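Local atomic coordinates of endo-N-acetyl-beta-D-glucosaminidase (Hypocrea jecorina, PDB entry 4AC1), a protein that hydrolyses N-linked glycans within their chitobiose core as a family 18 glycoside hydrolase, and is responsible for deglycosylating the cellulases of its fungus. Residues Tyr8-His13 against Gly254-Asn259; Leu33-Val38 against Lys77-Val82. All coordinates share one frame; numbering follows the deposited sequence.

Contact 1: Tyr8-His13 against Gly254-Asn259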
ATOM      1  N   TYR A   8      -6.194  -0.260  -1.358  1.00  4.12           N
ATOM      2  CA  TYR A   8      -5.686   0.832  -2.176  1.00  4.74           C
ATOM      3  C   TYR A   8      -6.817   1.471  -2.970  1.00  4.55           C
ATOM      4  O   TYR A   8      -7.649   0.768  -3.571  1.00  4.60           O
ATOM      5  CB  TYR A   8      -4.631   0.325  -3.149  1.00  4.61           C
ATOM      6  CG  TYR A   8      -3.267   0.014  -2.553  1.00  4.08           C
ATOM      7  CD1 TYR A   8      -2.956  -1.248  -2.039  1.00  4.87           C
ATOM      8  CD2 TYR A   8      -2.272   0.993  -2.519  1.00  4.15           C
ATOM      9  CE1 TYR A   8      -1.697  -1.513  -1.496  1.00  5.53           C
ATOM     10  CE2 TYR A   8      -1.010   0.733  -1.992  1.00  4.27           C
ATOM     11  CZ  TYR A   8      -0.734  -0.523  -1.485  1.00  5.21           C
ATOM     12  OH  TYR A   8       0.514  -0.804  -0.967  1.00  5.09           O
ATOM     13  N   PHE A   9      -6.831   2.804  -2.969  1.00  4.70           N
ATOM     14  CA  PHE A   9      -7.892   3.608  -3.571  1.00  5.27           C
ATOM     15  C   PHE A   9      -7.220   4.567  -4.559  1.00  5.60           C
ATOM     16  O   PHE A   9      -6.795   5.668  -4.176  1.00  5.42           O
ATOM     17  CB  PHE A   9      -8.619   4.361  -2.443  1.00  5.67           C
ATOM     18  CG  PHE A   9      -9.862   5.107  -2.874  1.00  6.00           C
ATOM     19  CD1 PHE A   9     -11.080   4.449  -3.025  1.00  7.76           C
ATOM     20  CD2 PHE A   9      -9.818   6.481  -3.080  1.00  7.72           C
ATOM     21  CE1 PHE A   9     -12.229   5.157  -3.413  1.00  9.04           C
ATOM     22  CE2 PHE A   9     -10.950   7.193  -3.462  1.00  6.75           C
ATOM     23  CZ  PHE A   9     -12.159   6.529  -3.628  1.00  6.41           C
ATOM     24  N   GLN A  10      -7.044   4.108  -5.805  1.00  6.17           N
ATOM     25  CA  GLN A  10      -6.384   4.899  -6.860  1.00  7.01           C
ATOM     26  C   GLN A  10      -7.391   5.556  -7.796  1.00  7.59           C
ATOM     27  O   GLN A  10      -7.287   6.749  -8.100  1.00  8.49           O
ATOM     28  CB  GLN A  10      -5.389   4.078  -7.682  1.00  6.92           C
ATOM     29  CG  GLN A  10      -4.519   4.985  -8.545  1.00  8.61           C
ATOM     30  CD  GLN A  10      -3.636   4.242  -9.507  1.00  9.52           C
ATOM     31  OE1 GLN A  10      -4.105   3.683 -10.499  1.00  9.30           O
ATOM     32  NE2 GLN A  10      -2.350   4.247  -9.238  1.00  7.96           N
ATOM     33  N   THR A  11      -8.352   4.760  -8.259  1.00  7.44           N
ATOM     34  CA  THR A  11      -9.434   5.242  -9.113  1.00  8.13           C
ATOM     35  C   THR A  11     -10.458   5.898  -8.202  1.00  8.23           C
ATOM     36  O   THR A  11     -11.112   5.223  -7.391  1.00  8.64           O
ATOM     37  CB  THR A  11     -10.060   4.098  -9.915  1.00  8.24           C
ATOM     38  OG1 THR A  11      -9.044   3.486 -10.709  1.00  9.12           O
ATOM     39  CG2 THR A  11     -11.164   4.607 -10.850  1.00  8.58           C
ATOM     40  N   THR A  12     -10.585   7.217  -8.349  1.00  8.54           N
ATOM     41  CA  THR A  12     -11.316   8.059  -7.405  1.00  9.23           C
ATOM     42  C   THR A  12     -12.638   8.572  -7.969  1.00  9.34           C
ATOM     43  O   THR A  12     -13.489   9.060  -7.225  1.00  9.23           O
ATOM     44  CB  THR A  12     -10.463   9.285  -6.980  1.00  9.68           C
ATOM     45  OG1 THR A  12     -10.113  10.035  -8.154  1.00  9.93           O
ATOM     46  CG2 THR A  12      -9.184   8.848  -6.248  1.00 10.54           C
ATOM     47  N   HIS A  13     -12.778   8.462  -9.290  1.00 10.05           N
ATOM     48  CA  HIS A  13     -13.943   8.956 -10.027  1.00 11.35           C
ATOM     49  C   HIS A  13     -14.345   7.911 -11.050  1.00 12.30           C
ATOM     50  O   HIS A  13     -13.500   7.192 -11.579  1.00 12.25           O
ATOM     51  CB  HIS A  13     -13.611  10.271 -10.751  1.00 10.96           C
ATOM     52  CG  HIS A  13     -13.374  11.426  -9.830  1.00 10.37           C
ATOM     53  ND1 HIS A  13     -12.306  11.474  -8.960  1.00  8.54           N
ATOM     54  CD2 HIS A  13     -14.056  12.583  -9.651  1.00 11.56           C
ATOM     55  CE1 HIS A  13     -12.349  12.604  -8.274  1.00 11.33           C
ATOM     56  NE2 HIS A  13     -13.405  13.293  -8.672  1.00 11.46           N
ATOM     57  N   GLY A 254      -5.574  -5.152  -0.967  1.00  4.13           N
ATOM     58  CA  GLY A 254      -6.217  -5.301  -2.267  1.00  4.58           C
ATOM     59  C   GLY A 254      -5.919  -4.146  -3.204  1.00  4.36           C
ATOM     60  O   GLY A 254      -6.145  -2.974  -2.856  1.00  5.20           O
ATOM     61  N   TRP A 255      -5.428  -4.483  -4.396  1.00  4.73           N
ATOM     62  CA  TRP A 255      -5.269  -3.534  -5.508  1.00  4.93           C
ATOM     63  C   TRP A 255      -6.362  -3.821  -6.554  1.00  4.85           C
ATOM     64  O   TRP A 255      -6.310  -4.871  -7.196  1.00  4.58           O
ATOM     65  CB  TRP A 255      -3.879  -3.660  -6.166  1.00  5.33           C
ATOM     66  CG  TRP A 255      -3.751  -2.624  -7.216  1.00  5.97           C
ATOM     67  CD1 TRP A 255      -4.168  -2.708  -8.514  1.00  6.63           C
ATOM     68  CD2 TRP A 255      -3.258  -1.289  -7.036  1.00  6.20           C
ATOM     69  NE1 TRP A 255      -3.942  -1.520  -9.162  1.00  8.07           N
ATOM     70  CE2 TRP A 255      -3.392  -0.625  -8.274  1.00  7.43           C
ATOM     71  CE3 TRP A 255      -2.716  -0.589  -5.946  1.00  6.89           C
ATOM     72  CZ2 TRP A 255      -2.988   0.706  -8.462  1.00  8.77           C
ATOM     73  CZ3 TRP A 255      -2.319   0.737  -6.124  1.00  7.81           C
ATOM     74  CH2 TRP A 255      -2.450   1.366  -7.379  1.00  8.40           C
ATOM     75  N   GLU A 256      -7.354  -2.948  -6.743  1.00  4.50           N
ATOM     76  CA  GLU A 256      -7.635  -1.752  -5.935  1.00  4.68           C
ATOM     77  C   GLU A 256      -9.160  -1.675  -5.770  1.00  5.22           C
ATOM     78  O   GLU A 256      -9.904  -2.544  -6.249  1.00  5.13           O
ATOM     79  CB  GLU A 256      -7.098  -0.485  -6.616  1.00  5.62           C
ATOM     80  CG  GLU A 256      -7.611  -0.313  -8.042  1.00  6.27           C
ATOM     81  CD  GLU A 256      -7.864   1.136  -8.437  1.00  7.92           C
ATOM     82  OE1 GLU A 256      -8.129   1.993  -7.556  1.00  6.61           O
ATOM     83  OE2 GLU A 256      -7.803   1.418  -9.652  1.00  8.85           O
ATOM     84  N   TYR A 257      -9.651  -0.640  -5.103  1.00  5.40           N
ATOM     85  CA  TYR A 257     -11.027  -0.674  -4.614  1.00  5.60           C
ATOM     86  C   TYR A 257     -12.143  -0.787  -5.656  1.00  5.63           C
ATOM     87  O   TYR A 257     -12.954  -1.723  -5.609  1.00  5.32           O
ATOM     88  CB  TYR A 257     -11.316   0.534  -3.724  1.00  5.72           C
ATOM     89  CG  TYR A 257     -12.755   0.637  -3.253  1.00  6.01           C
ATOM     90  CD1 TYR A 257     -13.333  -0.361  -2.457  1.00  5.55           C
ATOM     91  CD2 TYR A 257     -13.537   1.739  -3.597  1.00  6.12           C
ATOM     92  CE1 TYR A 257     -14.649  -0.249  -2.010  1.00  5.65           C
ATOM     93  CE2 TYR A 257     -14.866   1.853  -3.160  1.00  6.24           C
ATOM     94  CZ  TYR A 257     -15.408   0.858  -2.360  1.00  5.69           C
ATOM     95  OH  TYR A 257     -16.708   0.946  -1.901  1.00  6.72           O
ATOM     96  N   PHE A 258     -12.198   0.183  -6.568  1.00  6.63           N
ATOM     97  CA  PHE A 258     -13.463   0.574  -7.222  1.00  7.05           C
ATOM     98  C   PHE A 258     -14.202  -0.490  -8.030  1.00  6.98           C
ATOM     99  O   PHE A 258     -15.406  -0.374  -8.230  1.00  7.04           O
ATOM    100  CB  PHE A 258     -13.272   1.817  -8.101  1.00  7.38           C
ATOM    101  CG  PHE A 258     -12.806   1.504  -9.489  1.00  8.27           C
ATOM    102  CD1 PHE A 258     -11.518   1.020  -9.713  1.00  7.89           C
ATOM    103  CD2 PHE A 258     -13.668   1.674 -10.577  1.00 10.03           C
ATOM    104  CE1 PHE A 258     -11.090   0.727 -10.991  1.00  9.85           C
ATOM    105  CE2 PHE A 258     -13.252   1.377 -11.863  1.00 11.45           C
ATOM    106  CZ  PHE A 258     -11.969   0.907 -12.074  1.00  9.75           C
ATOM    107  N   ASN A 259     -13.483  -1.499  -8.507  1.00  6.31           N
ATOM    108  CA  ASN A 259     -14.066  -2.514  -9.390  1.00  7.28           C
ATOM    109  C   ASN A 259     -13.896  -3.915  -8.841  1.00  7.27           C
ATOM    110  O   ASN A 259     -14.075  -4.901  -9.559  1.00  7.19           O
ATOM    111  CB  ASN A 259     -13.449  -2.420 -10.800  1.00  7.44           C
ATOM    112  CG  ASN A 259     -11.938  -2.665 -10.806  1.00  8.93           C
ATOM    113  OD1 ASN A 259     -11.313  -2.778  -9.758  1.00  7.80           O
ATOM    114  ND2 ASN A 259     -11.354  -2.753 -11.988  1.00  9.47           N
TER
HETATM  115  O   HOH W   1     -10.553   2.596  -6.271  1.00  7.07           O
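The carboxylate of E256 grips the turn at Q10 and T11 with three hydrogen bonds. OE1 of E256 takes two backbone N-H groups: T11 N, at 2.9 Å and nearly straight, meets the syn lone pair of OE1, while Q10 N, at 3.0 Å, comes to the syn side but 34° out of the carboxylate plane. The other oxygen, E256 OE2, accepts from T11 OG1 at 2.6 Å. A glutamate suits this place because its two oxygens can serve backbone and hydroxyl together. One water donates to T11 O and E256 OE1 and accepts from F258 N. At the strand ends, Y8 N to G254 O (3.1 Å) and Y257 N to Y8 O (2.9 Å) link the backbones.

T11 CG2 sits over the centre of the F258 ring, 3.6 Å from its centroid, a CH-pi contact suited to threonine, whose hydroxyl is spent on E256. In W255, chi1 of -176° sets CG anti to the backbone N; the indole crosses the Y8 side chain at about a right angle, its CE3 3.5 Å from Y8 CG. Q10 NE2, hydrogen-bonded to S40, meets the indole at its edge, near CH2.

The W255-E256 peptide is cis, as often in family 18 at this strand end. Four donors, one of them water, hold the carboxylate, and its negative charge is probably eased by them.

Contact 2: Leu33-Val38 against Lys77-Val82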
ATOM      1  N   LEU A  33     -12.125  -3.000   7.919  1.00  5.59           N
ATOM      2  CA  LEU A  33     -11.069  -2.287   7.224  1.00  5.15           C
ATOM      3  C   LEU A  33     -10.158  -1.612   8.234  1.00  5.28           C
ATOM      4  O   LEU A  33     -10.653  -0.912   9.109  1.00  5.89           O
ATOM      5  CB  LEU A  33     -11.669  -1.217   6.318  1.00  5.37           C
ATOM      6  CG  LEU A  33     -10.672  -0.466   5.437  1.00  5.43           C
ATOM      7  CD1 LEU A  33     -10.158  -1.377   4.337  1.00  6.50           C
ATOM      8  CD2 LEU A  33     -11.316   0.759   4.838  1.00  6.38           C
ATOM      9  N   THR A  34      -8.850  -1.841   8.158  1.00  4.78           N
ATOM     10  CA  THR A  34      -7.933  -1.163   9.073  1.00  4.93           C
ATOM     11  C   THR A  34      -7.218   0.025   8.431  1.00  4.64           C
ATOM     12  O   THR A  34      -6.891   0.976   9.124  1.00  4.42           O
ATOM     13  CB  THR A  34      -6.923  -2.131   9.691  1.00  4.86           C
ATOM     14  OG1 THR A  34      -6.160  -2.739   8.648  1.00  4.62           O
ATOM     15  CG2 THR A  34      -7.633  -3.214  10.491  1.00  5.69           C
ATOM     16  N   HIS A  35      -6.976  -0.032   7.117  1.00  4.33           N
ATOM     17  CA  HIS A  35      -6.203   0.996   6.426  1.00  4.97           C
ATOM     18  C   HIS A  35      -6.768   1.271   5.052  1.00  4.64           C
ATOM     19  O   HIS A  35      -7.071   0.325   4.316  1.00  4.45           O
ATOM     20  CB  HIS A  35      -4.743   0.541   6.272  1.00  4.94           C
ATOM     21  CG  HIS A  35      -4.065   0.290   7.574  1.00  4.58           C
ATOM     22  ND1 HIS A  35      -4.220  -0.888   8.274  1.00  4.22           N
ATOM     23  CD2 HIS A  35      -3.294   1.093   8.342  1.00  4.69           C
ATOM     24  CE1 HIS A  35      -3.554  -0.805   9.413  1.00  5.67           C
ATOM     25  NE2 HIS A  35      -2.991   0.390   9.478  1.00  4.23           N
ATOM     26  N   LEU A  36      -6.849   2.548   4.682  1.00  4.79           N
ATOM     27  CA  LEU A  36      -7.248   2.969   3.349  1.00  5.57           C
ATOM     28  C   LEU A  36      -6.063   3.762   2.803  1.00  5.16           C
ATOM     29  O   LEU A  36      -5.648   4.752   3.439  1.00  5.67           O
ATOM     30  CB  LEU A  36      -8.517   3.833   3.408  1.00  5.83           C
ATOM     31  CG  LEU A  36      -9.241   4.252   2.113  1.00  7.25           C
ATOM     32  CD1 LEU A  36      -8.486   5.305   1.302  1.00  8.89           C
ATOM     33  CD2 LEU A  36      -9.644   3.057   1.229  1.00  8.43           C
ATOM     34  N   ILE A  37      -5.517   3.338   1.659  1.00  4.51           N
ATOM     35  CA  ILE A  37      -4.340   3.980   1.075  1.00  4.53           C
ATOM     36  C   ILE A  37      -4.745   4.775  -0.174  1.00  4.34           C
ATOM     37  O   ILE A  37      -5.066   4.198  -1.221  1.00  5.21           O
ATOM     38  CB  ILE A  37      -3.197   2.962   0.765  1.00  4.36           C
ATOM     39  CG1 ILE A  37      -2.836   2.164   2.030  1.00  4.66           C
ATOM     40  CG2 ILE A  37      -1.966   3.706   0.226  1.00  5.23           C
ATOM     41  CD1 ILE A  37      -1.702   1.162   1.858  1.00  6.34           C
ATOM     42  N   VAL A  38      -4.762   6.101  -0.025  1.00  4.67           N
ATOM     43  CA  VAL A  38      -5.068   7.029  -1.120  1.00  5.25           C
ATOM     44  C   VAL A  38      -3.831   7.114  -2.012  1.00  4.42           C
ATOM     45  O   VAL A  38      -2.723   7.344  -1.526  1.00  4.71           O
ATOM     46  CB  VAL A  38      -5.449   8.424  -0.580  1.00  5.89           C
ATOM     47  CG1 VAL A  38      -5.659   9.433  -1.723  1.00  6.58           C
ATOM     48  CG2 VAL A  38      -6.713   8.312   0.274  1.00  6.57           C
ATOM     49  N   LYS A  77      -7.239   3.859   9.500  1.00  5.94           N
ATOM     50  CA  LYS A  77      -6.071   4.718   9.323  1.00  6.42           C
ATOM     51  C   LYS A  77      -5.974   5.090   7.852  1.00  6.03           C
ATOM     52  O   LYS A  77      -5.963   4.205   6.970  1.00  6.62           O
ATOM     53  CB  LYS A  77      -4.798   3.995   9.781  1.00  7.42           C
ATOM     54  CG  LYS A  77      -4.796   3.511  11.225  1.00  9.08           C
ATOM     55  CD  LYS A  77      -5.033   4.622  12.226  1.00 15.00           C
ATOM     56  CE  LYS A  77      -5.091   4.063  13.637  1.00 17.31           C
ATOM     57  NZ  LYS A  77      -4.520   5.023  14.618  1.00 20.38           N
ATOM     58  N   VAL A  78      -5.925   6.386   7.572  1.00  5.02           N
ATOM     59  CA  VAL A  78      -5.854   6.849   6.194  1.00  5.51           C
ATOM     60  C   VAL A  78      -4.410   7.213   5.874  1.00  4.90           C
ATOM     61  O   VAL A  78      -3.823   8.086   6.511  1.00  5.78           O
ATOM     62  CB  VAL A  78      -6.840   8.020   5.921  1.00  5.39           C
ATOM     63  CG1 VAL A  78      -6.638   8.582   4.513  1.00  6.94           C
ATOM     64  CG2 VAL A  78      -8.275   7.539   6.085  1.00  6.54           C
ATOM     65  N   MET A  79      -3.861   6.538   4.868  1.00  4.38           N
ATOM     66  CA  MET A  79      -2.485   6.716   4.430  1.00  4.32           C
ATOM     67  C   MET A  79      -2.463   7.202   2.990  1.00  4.52           C
ATOM     68  O   MET A  79      -3.487   7.165   2.292  1.00  4.61           O
ATOM     69  CB  MET A  79      -1.754   5.373   4.442  1.00  4.76           C
ATOM     70  CG  MET A  79      -1.648   4.732   5.802  1.00  4.67           C
ATOM     71  SD  MET A  79      -1.004   3.052   5.776  1.00  6.29           S
ATOM     72  CE  MET A  79       0.668   3.318   5.133  1.00  8.12           C
ATOM     73  N   GLY A  80      -1.292   7.639   2.543  1.00  4.64           N
ATOM     74  CA  GLY A  80      -1.043   7.847   1.125  1.00  5.09           C
ATOM     75  C   GLY A  80      -0.077   6.791   0.620  1.00  4.94           C
ATOM     76  O   GLY A  80       0.582   6.107   1.427  1.00  4.81           O
ATOM     77  N   MET A  81       0.003   6.654  -0.705  1.00  4.39           N
ATOM     78  CA  MET A  81       1.100   5.942  -1.349  1.00  4.62           C
ATOM     79  C   MET A  81       1.663   6.861  -2.404  1.00  3.96           C
ATOM     80  O   MET A  81       0.911   7.541  -3.116  1.00  4.61           O
ATOM     81  CB  MET A  81       0.646   4.625  -1.964  1.00  4.34           C
ATOM     82  CG  MET A  81       1.709   3.917  -2.785  1.00  5.13           C
ATOM     83  SD  MET A  81       1.636   4.297  -4.566  1.00  5.54           S
ATOM     84  CE  MET A  81       0.412   3.083  -5.082  1.00  7.24           C
ATOM     85  N   VAL A  82       2.986   6.903  -2.464  1.00  4.60           N
ATOM     86  CA  VAL A  82       3.715   7.611  -3.511  1.00  5.41           C
ATOM     87  C   VAL A  82       4.462   6.584  -4.371  1.00  5.66           C
ATOM     88  O   VAL A  82       5.001   5.587  -3.854  1.00  5.77           O
ATOM     89  CB  VAL A  82       4.676   8.688  -2.907  1.00  5.10           C
ATOM     90  CG1 VAL A  82       5.668   8.071  -1.938  1.00  6.75           C
ATOM     91  CG2 VAL A  82       5.398   9.494  -3.994  1.00  6.43           C
TER
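H35 leans its imidazole toward K77 and M79 on the neighbouring parallel strand. From the backbone outward, its CB lies 3.9 Å from K77 O; chi1 of -60° sets CG anti to the carbonyl carbon; in the ring turned from there, CD2 lies 3.6 Å from K77 CB and 4.0 Å from M79 SD. Beyond it, NE2 approaches CB and CG of K77, and on the other side of the ring ND1 is hydrogen-bonded to T34 OG1 at 2.7 Å. W185 meets the ring edge-to-face. Histidine suits the spot, being flat enough to pack yet able to engage the threonine; an alanine here would probably leave T34 OG1 without its imidazole partner and open a gap beside M79 SD.

Farther along, the beta-branched I37 sets its CG2 methyl 3.5 Å from M81 CB, the two side chains crossing at about a right angle. On the opposite face V38 CG2 lies near V78 CG1. A CA-H...O contact runs from G80 CA to V38 O at 3.2 Å.

Five backbone hydrogen bonds join the two segments, the first from K77 N to T34 O, just ahead of strand 35-38, the two taking turns as donor. Such parallel pairing, with a helix between the strands, is typical of the beta/alpha barrel of family 18.

Starting from the N terminus, the chain runs through strand 4-9 into the segment of contact 1 at 8-13, and only some 240 residues later does 254-259 return to close that loop. Contact 2 closes a much shorter loop, from 33-38 to 77-82, which lies wholly within the longer one. The two join in the same sheet: strand 4-9 stands between 251-255 and 35-42, and 35-42 in turn stands beside 77-83. Contact 1 thus brings the last strand of the barrel back to the first, while contact 2 ties together two neighbouring strands, consecutive apart from the short strand 50-51. They meet directly where F9 N probably hydrogen-bonds I37 O and where W255 packs on M81, near a bound zinc ion.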